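PDB 5NTD: leucyl aminopeptidase from Trypanosoma brucei brucei, which probably removes N-terminal residues, leucine foremost, from peptides as a manganese-bound hexameric M17 aminopeptidase, and binds the inhibitor bestatin. Local coordinates for residues R268-Y274 with L335-L341; F15-E21 with E227-Y232; A74-E80 with V104-P108; S258-A262 with P348-R352. All coordinates share one frame; numbering follows the deposited sequence.

Contact 1: residues R268-Y274 with L335-L341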
# COMPACT_ATOMS: atom_id res chain seq x y z
N ARG G 268 -18.38 8.45 -29.13
CA ARG G 268 -19.62 8.80 -29.82
C ARG G 268 -20.71 9.12 -28.85
O ARG G 268 -20.89 8.42 -27.87
CB ARG G 268 -20.07 7.63 -30.73
CG ARG G 268 -19.23 7.50 -31.99
CD ARG G 268 -18.93 6.05 -32.25
NE ARG G 268 -18.42 5.79 -33.59
CZ ARG G 268 -17.17 5.49 -33.90
NH1 ARG G 268 -16.23 5.42 -32.98
NH2 ARG G 268 -16.87 5.18 -35.14
N LEU G 269 -21.44 10.16 -29.17
CA LEU G 269 -22.73 10.44 -28.55
C LEU G 269 -23.81 9.97 -29.53
O LEU G 269 -24.05 10.57 -30.57
CB LEU G 269 -22.88 11.90 -28.24
CG LEU G 269 -23.89 12.26 -27.16
CD1 LEU G 269 -23.50 11.74 -25.79
CD2 LEU G 269 -24.05 13.77 -27.12
N VAL G 270 -24.48 8.89 -29.16
CA VAL G 270 -25.46 8.24 -30.00
C VAL G 270 -26.87 8.43 -29.42
O VAL G 270 -27.16 7.94 -28.33
CB VAL G 270 -25.18 6.76 -30.14
CG1 VAL G 270 -26.22 6.09 -31.02
CG2 VAL G 270 -23.81 6.53 -30.71
N THR G 271 -27.73 9.12 -30.15
CA THR G 271 -29.08 9.35 -29.69
C THR G 271 -30.09 8.65 -30.59
O THR G 271 -30.10 8.81 -31.81
CB THR G 271 -29.42 10.84 -29.57
OG1 THR G 271 -28.54 11.46 -28.60
CG2 THR G 271 -30.84 11.04 -29.09
N LEU G 272 -30.97 7.89 -29.96
CA LEU G 272 -32.03 7.14 -30.62
C LEU G 272 -33.38 7.76 -30.25
O LEU G 272 -33.57 8.18 -29.11
CB LEU G 272 -32.02 5.67 -30.22
CG LEU G 272 -30.64 5.04 -30.14
CD1 LEU G 272 -30.74 3.60 -29.67
CD2 LEU G 272 -29.95 5.08 -31.49
N LEU G 273 -34.30 7.81 -31.22
CA LEU G 273 -35.65 8.39 -31.01
C LEU G 273 -36.74 7.45 -31.38
O LEU G 273 -36.74 6.86 -32.43
CB LEU G 273 -35.85 9.65 -31.81
CG LEU G 273 -34.97 10.83 -31.41
CD1 LEU G 273 -35.04 11.92 -32.49
CD2 LEU G 273 -35.42 11.40 -30.05
N TYR G 274 -37.69 7.38 -30.49
CA TYR G 274 -38.92 6.64 -30.73
C TYR G 274 -40.10 7.50 -30.30
O TYR G 274 -40.19 7.96 -29.15
CB TYR G 274 -38.92 5.33 -29.95
CG TYR G 274 -40.28 4.69 -29.76
CD1 TYR G 274 -40.95 4.10 -30.83
CD2 TYR G 274 -40.87 4.64 -28.49
CE1 TYR G 274 -42.17 3.50 -30.64
CE2 TYR G 274 -42.10 4.04 -28.29
CZ TYR G 274 -42.74 3.47 -29.36
OH TYR G 274 -43.96 2.88 -29.15
N LEU G 335 -39.70 8.40 -26.38
CA LEU G 335 -38.36 8.15 -25.84
C LEU G 335 -37.26 8.73 -26.66
O LEU G 335 -37.25 8.61 -27.88
CB LEU G 335 -38.07 6.64 -25.77
CG LEU G 335 -38.84 5.83 -24.73
CD1 LEU G 335 -38.51 4.36 -24.91
CD2 LEU G 335 -38.47 6.28 -23.33
N SER G 336 -36.30 9.32 -25.97
CA SER G 336 -34.92 9.46 -26.51
C SER G 336 -34.03 8.54 -25.69
O SER G 336 -34.30 8.27 -24.53
CB SER G 336 -34.40 10.89 -26.45
OG SER G 336 -34.30 11.33 -25.11
N CYS G 337 -33.02 8.02 -26.34
CA CYS G 337 -32.03 7.16 -25.70
C CYS G 337 -30.65 7.56 -26.17
O CYS G 337 -30.28 7.37 -27.31
CB CYS G 337 -32.27 5.69 -26.03
SG CYS G 337 -31.02 4.59 -25.31
N THR G 338 -29.93 8.19 -25.26
CA THR G 338 -28.61 8.75 -25.57
C THR G 338 -27.54 7.86 -24.93
O THR G 338 -27.46 7.70 -23.72
CB THR G 338 -28.50 10.22 -25.11
OG1 THR G 338 -29.42 11.02 -25.89
CG2 THR G 338 -27.09 10.75 -25.31
N LEU G 339 -26.73 7.27 -25.79
CA LEU G 339 -25.61 6.42 -25.38
C LEU G 339 -24.33 7.25 -25.38
O LEU G 339 -23.93 7.81 -26.39
CB LEU G 339 -25.44 5.25 -26.32
CG LEU G 339 -26.70 4.44 -26.61
CD1 LEU G 339 -26.35 3.36 -27.63
CD2 LEU G 339 -27.29 3.81 -25.36
N CYS G 340 -23.72 7.32 -24.20
CA CYS G 340 -22.49 8.09 -24.03
C CYS G 340 -21.34 7.11 -24.16
O CYS G 340 -20.88 6.52 -23.18
CB CYS G 340 -22.47 8.79 -22.67
SG CYS G 340 -23.90 9.84 -22.36
N LEU G 341 -20.89 6.94 -25.39
CA LEU G 341 -19.90 5.91 -25.73
C LEU G 341 -18.48 6.45 -25.79
O LEU G 341 -18.17 7.40 -26.52
CB LEU G 341 -20.21 5.25 -27.06
CG LEU G 341 -21.59 4.64 -27.18
CD1 LEU G 341 -21.79 4.10 -28.60
CD2 LEU G 341 -21.81 3.53 -26.18
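R268-Y274 and L335-L341 run antiparallel, their short axes approaching to 4.5 Å with 165° between their directions, and pair in unbroken register from R268 with L341 to Y274 with L335. Four hydrogen-bonded pairs, R268-L341, V270-L339, L272-C337 and Y274-L335, exchange two N-H...O bonds each; V270 N reaches L339 O at 3.0 Å and 177° in the carbonyl plane. The non-hydrogen-bonded pair T271-T338 draws the strands in to a CA-CA distance of 4.2 Å. There both threonines set OG1 beside their own backbone N (chi1 near -60° in both), which leaves the two hydroxyls 2.9 Å apart, T271 OG1 to T338 OG1. On this same face L269 CD1 touches the methyl of T338 and lies 3.9 Å from C340 SG. The other face is more uniformly apolar: V270 CG2 crosses L341 CD1 at 3.8 Å, and CB of L272 lies 4.2 Å from CB of C337. Strand 239-244 bonds to the far edge of 268-274, and strand 283-291 runs parallel to 334-344, so both segments are interior to the catalytic sheet. Helix 374-387 packs on the threonine face through H384, while helices 222-236 and 314-328 cover the leucine-rich one.

Contact 2: residues F15-E21 with E227-Y232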
# COMPACT_ATOMS: atom_id res chain seq x y z
N PHE G 15 -19.61 -10.11 -35.17
CA PHE G 15 -20.09 -9.93 -33.78
C PHE G 15 -21.22 -8.93 -33.78
O PHE G 15 -22.21 -9.11 -33.08
CB PHE G 15 -18.96 -9.47 -32.81
CG PHE G 15 -19.48 -9.10 -31.45
CD1 PHE G 15 -19.92 -10.08 -30.58
CD2 PHE G 15 -19.59 -7.77 -31.08
CE1 PHE G 15 -20.44 -9.76 -29.34
CE2 PHE G 15 -20.09 -7.43 -29.83
CZ PHE G 15 -20.53 -8.43 -28.96
N VAL G 16 -21.05 -7.86 -34.54
CA VAL G 16 -22.13 -6.86 -34.70
C VAL G 16 -23.42 -7.58 -35.12
O VAL G 16 -24.49 -7.42 -34.52
CB VAL G 16 -21.78 -5.76 -35.73
CG1 VAL G 16 -23.02 -4.94 -36.13
CG2 VAL G 16 -20.75 -4.83 -35.11
N GLN G 17 -23.27 -8.38 -36.15
CA GLN G 17 -24.40 -9.10 -36.73
C GLN G 17 -25.05 -10.02 -35.70
O GLN G 17 -26.27 -10.08 -35.59
CB GLN G 17 -23.99 -9.86 -37.99
CG GLN G 17 -25.20 -10.42 -38.76
CD GLN G 17 -24.83 -11.36 -39.90
OE1 GLN G 17 -23.84 -12.10 -39.84
NE2 GLN G 17 -25.62 -11.31 -40.96
N SER G 18 -24.21 -10.72 -34.92
CA SER G 18 -24.72 -11.63 -33.87
C SER G 18 -25.61 -10.87 -32.87
O SER G 18 -26.55 -11.41 -32.31
CB SER G 18 -23.57 -12.30 -33.10
OG SER G 18 -22.98 -11.40 -32.15
N CYS G 19 -25.27 -9.61 -32.61
CA CYS G 19 -26.02 -8.80 -31.65
C CYS G 19 -27.29 -8.24 -32.30
O CYS G 19 -28.39 -8.26 -31.69
CB CYS G 19 -25.18 -7.66 -31.06
SG CYS G 19 -23.79 -8.28 -30.06
N VAL G 20 -27.15 -7.72 -33.51
CA VAL G 20 -28.33 -7.14 -34.25
C VAL G 20 -29.43 -8.19 -34.49
O VAL G 20 -30.61 -7.90 -34.40
CB VAL G 20 -27.90 -6.53 -35.57
CG1 VAL G 20 -29.10 -6.12 -36.41
CG2 VAL G 20 -27.01 -5.31 -35.30
N GLU G 21 -29.00 -9.41 -34.74
CA GLU G 21 -29.92 -10.53 -35.06
C GLU G 21 -30.23 -11.42 -33.86
O GLU G 21 -30.87 -12.48 -34.02
CB GLU G 21 -29.36 -11.38 -36.20
CG GLU G 21 -29.18 -10.56 -37.47
CD GLU G 21 -28.61 -11.36 -38.61
OE1 GLU G 21 -28.41 -12.58 -38.46
OE2 GLU G 21 -28.33 -10.75 -39.65
N GLU G 227 -22.63 0.63 -34.30
CA GLU G 227 -23.12 -0.13 -35.46
C GLU G 227 -24.30 -0.99 -35.08
O GLU G 227 -25.24 -1.16 -35.86
CB GLU G 227 -22.05 -1.02 -36.07
CG GLU G 227 -21.03 -0.24 -36.88
CD GLU G 227 -19.86 -1.13 -37.29
OE1 GLU G 227 -20.13 -2.24 -37.83
OE2 GLU G 227 -18.68 -0.74 -37.08
N ILE G 228 -24.24 -1.56 -33.89
CA ILE G 228 -25.35 -2.38 -33.39
C ILE G 228 -26.62 -1.54 -33.26
O ILE G 228 -27.70 -1.97 -33.67
CB ILE G 228 -25.00 -3.06 -32.06
CG1 ILE G 228 -23.97 -4.17 -32.33
CG2 ILE G 228 -26.24 -3.64 -31.38
CD1 ILE G 228 -23.19 -4.58 -31.10
N ALA G 229 -26.47 -0.36 -32.68
CA ALA G 229 -27.60 0.57 -32.55
C ALA G 229 -28.17 0.94 -33.94
O ALA G 229 -29.38 0.95 -34.15
CB ALA G 229 -27.19 1.82 -31.81
N GLN G 230 -27.29 1.23 -34.87
CA GLN G 230 -27.69 1.55 -36.26
C GLN G 230 -28.43 0.37 -36.93
O GLN G 230 -29.44 0.57 -37.58
CB GLN G 230 -26.47 1.93 -37.10
CG GLN G 230 -25.98 3.32 -36.74
CD GLN G 230 -24.59 3.62 -37.22
OE1 GLN G 230 -23.72 2.76 -37.27
NE2 GLN G 230 -24.36 4.87 -37.59
N GLY G 231 -27.93 -0.83 -36.72
CA GLY G 231 -28.58 -2.04 -37.22
C GLY G 231 -30.02 -2.18 -36.72
O GLY G 231 -30.94 -2.47 -37.50
N TYR G 232 -30.20 -1.97 -35.43
CA TYR G 232 -31.55 -2.03 -34.84
C TYR G 232 -32.42 -0.88 -35.38
O TYR G 232 -33.61 -1.06 -35.63
CB TYR G 232 -31.50 -2.03 -33.33
CG TYR G 232 -31.30 -3.42 -32.78
CD1 TYR G 232 -32.35 -4.33 -32.75
CD2 TYR G 232 -30.06 -3.82 -32.27
CE1 TYR G 232 -32.16 -5.63 -32.24
CE2 TYR G 232 -29.87 -5.11 -31.77
CZ TYR G 232 -30.91 -6.02 -31.76
OH TYR G 232 -30.76 -7.28 -31.25
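This is a helix-helix contact in which the C-terminal end of helix 6-20 rests on helix 222-236 of the catalytic domain, V16 lying nearest to I228. The short axes pass 9.1 Å apart at a crossing angle of -43°. I228 is the centre of the packing. Its CD1 meets CB of C19 at 3.7 Å and also approaches the sulfur, while its CG1 slides past CG1 of V16 in the opposite direction. I228 thus acts as a single knob in a hole formed by F15, V16, C19 and V20. One turn further on, V20 lies against the bare backbone of G231, with CG1 4.1 Å from G231 C, and its other methyl, CG2, is 3.8 Å from I228 O. At the outer margin V16 CG2 touches the exposed E227 carboxylate arm.

The polar link is a hydrogen bond to a carbonyl in the last turn of helix 6-20. Y232 OH donates to C19 O at 2.6 Å, with the donor in the carbonyl plane and a C=O...O angle of 151°. The hydroxyl is also 3.2 Å from V20 O. Y232 has chi1 -85°, CG beside its own backbone N, a setting from which the ring reaches that turn. Helix 196-214 borders the contact through R211, which bonds to S18 OG, and F320 of helix 314-328 packs against I228.

Contact 3: residues A74-E80 with V104-P108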
# COMPACT_ATOMS: atom_id res chain seq x y z
N ALA G 74 -38.94 -35.90 -3.97
CA ALA G 74 -38.04 -34.77 -4.25
C ALA G 74 -38.54 -33.51 -3.56
O ALA G 74 -37.77 -32.75 -2.97
CB ALA G 74 -37.90 -34.52 -5.73
N ILE G 75 -39.84 -33.33 -3.62
CA ILE G 75 -40.51 -32.18 -2.95
C ILE G 75 -40.33 -32.20 -1.42
O ILE G 75 -40.08 -31.17 -0.80
CB ILE G 75 -41.97 -32.08 -3.39
CG1 ILE G 75 -42.01 -31.69 -4.87
CG2 ILE G 75 -42.72 -31.04 -2.55
CD1 ILE G 75 -43.37 -31.88 -5.49
N GLU G 76 -40.35 -33.39 -0.84
CA GLU G 76 -40.03 -33.54 0.61
C GLU G 76 -38.58 -33.27 0.96
O GLU G 76 -38.27 -32.75 2.01
CB GLU G 76 -40.37 -34.94 1.15
CG GLU G 76 -41.86 -35.25 1.21
CD GLU G 76 -42.64 -34.16 1.94
OE1 GLU G 76 -42.17 -33.68 3.00
OE2 GLU G 76 -43.72 -33.78 1.43
N ARG G 77 -37.70 -33.70 0.08
CA ARG G 77 -36.25 -33.72 0.38
C ARG G 77 -35.50 -32.43 0.02
O ARG G 77 -34.45 -32.14 0.57
CB ARG G 77 -35.58 -34.93 -0.29
CG ARG G 77 -35.85 -36.24 0.44
CD ARG G 77 -35.32 -37.42 -0.35
NE ARG G 77 -35.63 -38.72 0.27
CZ ARG G 77 -34.73 -39.60 0.73
NH1 ARG G 77 -35.17 -40.72 1.28
NH2 ARG G 77 -33.42 -39.39 0.66
N VAL G 78 -36.05 -31.68 -0.93
CA VAL G 78 -35.43 -30.44 -1.40
C VAL G 78 -35.35 -29.42 -0.26
O VAL G 78 -36.25 -29.31 0.58
CB VAL G 78 -36.15 -29.82 -2.63
CG1 VAL G 78 -37.51 -29.27 -2.25
CG2 VAL G 78 -35.30 -28.74 -3.28
N LYS G 79 -34.23 -28.72 -0.22
CA LYS G 79 -33.98 -27.65 0.76
C LYS G 79 -34.40 -26.28 0.15
O LYS G 79 -34.32 -26.07 -1.05
CB LYS G 79 -32.50 -27.65 1.20
CG LYS G 79 -32.11 -28.87 2.03
CD LYS G 79 -30.64 -28.81 2.49
CE LYS G 79 -29.62 -29.04 1.36
NZ LYS G 79 -28.91 -30.34 1.50
N GLU G 80 -34.85 -25.39 1.01
CA GLU G 80 -35.19 -24.01 0.61
C GLU G 80 -33.98 -23.32 -0.05
O GLU G 80 -32.88 -23.41 0.42
CB GLU G 80 -35.62 -23.18 1.80
CG GLU G 80 -36.04 -21.77 1.43
CD GLU G 80 -36.48 -20.94 2.63
OE1 GLU G 80 -35.97 -19.87 2.61
OE2 GLU G 80 -37.27 -21.28 3.58
N VAL G 104 -36.40 -30.53 -9.00
CA VAL G 104 -37.30 -29.68 -8.20
C VAL G 104 -36.44 -28.58 -7.52
O VAL G 104 -35.36 -28.88 -7.00
CB VAL G 104 -38.02 -30.48 -7.12
CG1 VAL G 104 -38.87 -29.59 -6.25
CG2 VAL G 104 -38.89 -31.54 -7.75
N GLY G 105 -36.96 -27.36 -7.51
CA GLY G 105 -36.33 -26.24 -6.81
C GLY G 105 -37.30 -25.46 -5.97
O GLY G 105 -38.37 -25.11 -6.44
N GLU G 106 -36.92 -25.23 -4.72
CA GLU G 106 -37.78 -24.54 -3.76
C GLU G 106 -37.37 -23.06 -3.64
O GLU G 106 -36.27 -22.73 -3.19
CB GLU G 106 -37.79 -25.22 -2.36
CG GLU G 106 -38.81 -24.63 -1.40
CD GLU G 106 -38.76 -25.25 -0.01
OE1 GLU G 106 -38.72 -26.49 0.09
OE2 GLU G 106 -38.75 -24.49 1.00
N VAL G 107 -38.32 -22.21 -3.97
CA VAL G 107 -38.18 -20.75 -3.83
C VAL G 107 -38.62 -20.30 -2.43
O VAL G 107 -39.70 -20.65 -1.98
CB VAL G 107 -39.05 -20.01 -4.86
CG1 VAL G 107 -38.82 -18.51 -4.80
CG2 VAL G 107 -38.76 -20.53 -6.26
N PRO G 108 -37.79 -19.51 -1.72
CA PRO G 108 -38.26 -18.96 -0.45
C PRO G 108 -39.45 -18.01 -0.61
O PRO G 108 -39.66 -17.41 -1.66
CB PRO G 108 -37.06 -18.21 0.08
CG PRO G 108 -36.31 -17.82 -1.12
CD PRO G 108 -36.48 -18.98 -2.07
O HOH W 1 -37.86 -27.62 2.59
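The end of helix 69-77 and the turn that follows it pack on strand 99-107 of the N-terminal domain, a six-stranded mixed sheet with helices that belongs to the macro clan. On the last turn of the helix, A74 meets V104 through its methyl and I75 through the CG1 methylene: A74 CB lies 3.7 Å from V104 CG2, and I75 CG1 lies 4.0 Å from V104 CG1, the I75 and V104 side chains crossing at about a right angle. V78, where the chain leaves the helix, continues this apolar patch. Its CG1 stands between its own N and carbonyl carbon (chi1 70°), facing CB and OE1 of E106, whereas CG2 lies 3.7 Å from V104 O.

Beyond V78 the surface turns polar. The E106 side chain is extended, with CG anti to the backbone N (chi1 -172°), and runs back beside the turn until OE2 lies 3.5 Å from CB of E80. A water joins the two segments, placed to donate to V78 O at 3.1 Å and to E106 OE1 at 2.9 Å, although other acceptors compete for its protons. E80, likewise extended, crosses the ring of P108 at about a right angle. Y84 of strand 83-89 covers A74 and V78, and H53 packs on E106.

The carboxylates of E80 and E106, their planes 41° apart, bring E80 OE2 to within 4.4 Å of E106 OE2 with no direct hydrogen bond between the segments. Two negative charges this close would probably raise the proton affinity of the buried E106, whose OE1 lies within reach of the bridging water.

Contact 4: residues S258-A262 with P348-R352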
# COMPACT_ATOMS: atom_id res chain seq x y z
N SER G 258 -13.30 14.74 -24.19
CA SER G 258 -12.06 14.70 -23.39
C SER G 258 -11.83 13.32 -22.78
O SER G 258 -10.71 12.81 -22.79
CB SER G 258 -12.07 15.72 -22.28
OG SER G 258 -12.06 17.03 -22.80
N VAL G 259 -12.89 12.71 -22.28
CA VAL G 259 -12.81 11.36 -21.69
C VAL G 259 -12.39 10.34 -22.71
O VAL G 259 -11.52 9.48 -22.47
CB VAL G 259 -14.14 10.94 -21.06
CG1 VAL G 259 -14.14 9.46 -20.74
CG2 VAL G 259 -14.38 11.75 -19.81
N GLY G 260 -12.99 10.44 -23.89
CA GLY G 260 -12.80 9.40 -24.94
C GLY G 260 -11.65 9.55 -25.92
O GLY G 260 -11.34 8.61 -26.65
N LYS G 261 -11.03 10.71 -25.94
CA LYS G 261 -10.11 11.08 -27.07
C LYS G 261 -8.78 10.34 -27.11
O LYS G 261 -8.14 10.24 -28.15
CB LYS G 261 -9.85 12.57 -27.11
CG LYS G 261 -9.10 13.04 -25.89
CD LYS G 261 -8.87 14.53 -25.92
CE LYS G 261 -8.40 14.95 -24.56
NZ LYS G 261 -7.53 16.13 -24.68
N ALA G 262 -8.39 9.79 -25.98
CA ALA G 262 -7.14 9.01 -25.91
C ALA G 262 -7.24 7.63 -26.58
O ALA G 262 -6.22 7.05 -26.95
CB ALA G 262 -6.69 8.84 -24.47
N PRO G 348 -0.91 9.20 -24.83
CA PRO G 348 -0.45 10.59 -24.99
C PRO G 348 -1.57 11.61 -25.10
O PRO G 348 -1.39 12.74 -24.73
CB PRO G 348 0.34 10.56 -26.32
CG PRO G 348 0.57 9.16 -26.66
CD PRO G 348 -0.38 8.31 -25.88
N LYS G 349 -2.71 11.19 -25.62
CA LYS G 349 -3.87 12.09 -25.73
C LYS G 349 -4.82 12.05 -24.53
O LYS G 349 -5.86 12.72 -24.55
CB LYS G 349 -4.63 11.83 -27.01
CG LYS G 349 -3.77 12.14 -28.23
CD LYS G 349 -4.54 12.51 -29.47
CE LYS G 349 -5.63 11.54 -29.80
NZ LYS G 349 -6.57 12.14 -30.79
N SER G 350 -4.43 11.35 -23.48
CA SER G 350 -5.26 11.27 -22.26
C SER G 350 -5.60 12.64 -21.71
O SER G 350 -4.73 13.49 -21.55
CB SER G 350 -4.58 10.46 -21.17
OG SER G 350 -4.76 9.07 -21.36
N TYR G 351 -6.86 12.84 -21.40
CA TYR G 351 -7.22 13.97 -20.58
C TYR G 351 -6.55 13.78 -19.20
O TYR G 351 -6.34 12.67 -18.74
CB TYR G 351 -8.75 14.23 -20.52
CG TYR G 351 -9.61 13.45 -19.55
CD1 TYR G 351 -9.59 12.06 -19.49
CD2 TYR G 351 -10.51 14.12 -18.72
CE1 TYR G 351 -10.41 11.36 -18.60
CE2 TYR G 351 -11.33 13.43 -17.85
CZ TYR G 351 -11.27 12.06 -17.79
OH TYR G 351 -12.10 11.41 -16.90
N ARG G 352 -6.20 14.89 -18.58
CA ARG G 352 -5.29 14.85 -17.44
C ARG G 352 -5.94 15.20 -16.12
O ARG G 352 -6.99 15.83 -16.07
CB ARG G 352 -4.15 15.83 -17.63
CG ARG G 352 -3.39 15.64 -18.92
CD ARG G 352 -2.37 16.75 -19.02
NE ARG G 352 -1.69 16.73 -20.31
CZ ARG G 352 -2.14 17.31 -21.42
NH1 ARG G 352 -1.41 17.25 -22.52
NH2 ARG G 352 -3.29 18.00 -21.43
O HOH W 2 -8.81 10.99 -22.47
O HOH W 3 -3.68 8.59 -26.57
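Ring and apolar packing joins Y351 to helix 254-260. The aromatic ring lies alongside V259, whose CA stands over one face, 4.1 Å from the centroid and 18° off the normal, as a CH-pi contact. V259 CG2 approaches the far end of the same ring at 3.7 Å from CZ, the two side chains pointing the same way. Y351 CG sits between its own N and carbonyl carbon (chi1 83°), and this turn lays the ring against the helix, with CB 3.3 Å from S258 O. The hydroxyl is tied to T370 O, which fixes the outer end of the ring.

Further along, A262 CB nestles against the peptide between K349 and S350, 3.5 Å from S350 N. The two lysines lie along each other's backbone: K261, extended, runs its methylenes past K349 O, with CE at 3.4 Å, and K349, bent at chi3, brings its CE back to K261 O at 3.3 Å.

Bridging waters supply the polar links, since no direct hydrogen bond spans the segments. One water accepts from Y351 N at 2.9 Å and is placed to donate to S258 O, though other acceptors compete for its protons; another donates to A262 O and accepts from K349 N.

R352 forms salt bridges with D355 and with E343 of a neighbouring subunit. E373, a manganese and bicarbonate ligand residue, packs on both V259 and Y351, and the Y351 side chain is about 7 Å from a manganese ion. The arrangement is consistent with a second-shell layer behind E373 of the two-manganese site of an M17 aminopeptidase, lying beside a subunit interface.

Contacts 1, 2 and 4 involve the catalytic domain, whereas contact 3 lies in the N-terminal domain, its centre about 45 Å from that of contact 1. Contact 1 is core, held by regular backbone bonds; contact 3 is also largely buried, with an exposed E80 at its margin. Contacts 2 and 4 are partly buried. Contact 2 covers one side of the sheet of contact 1, the two touching where L272 meets A229, and helix 314-328 packs on both. Contact 4 shares helix 374-387 as a neighbour with contact 1 but is a loop contact near the metals, bordered by another subunit. Contacts 3 and 4 are water-bridged, the former with an acidic polar end, the latter with lysine chains; contact 2 has a single tyrosine hydroxyl.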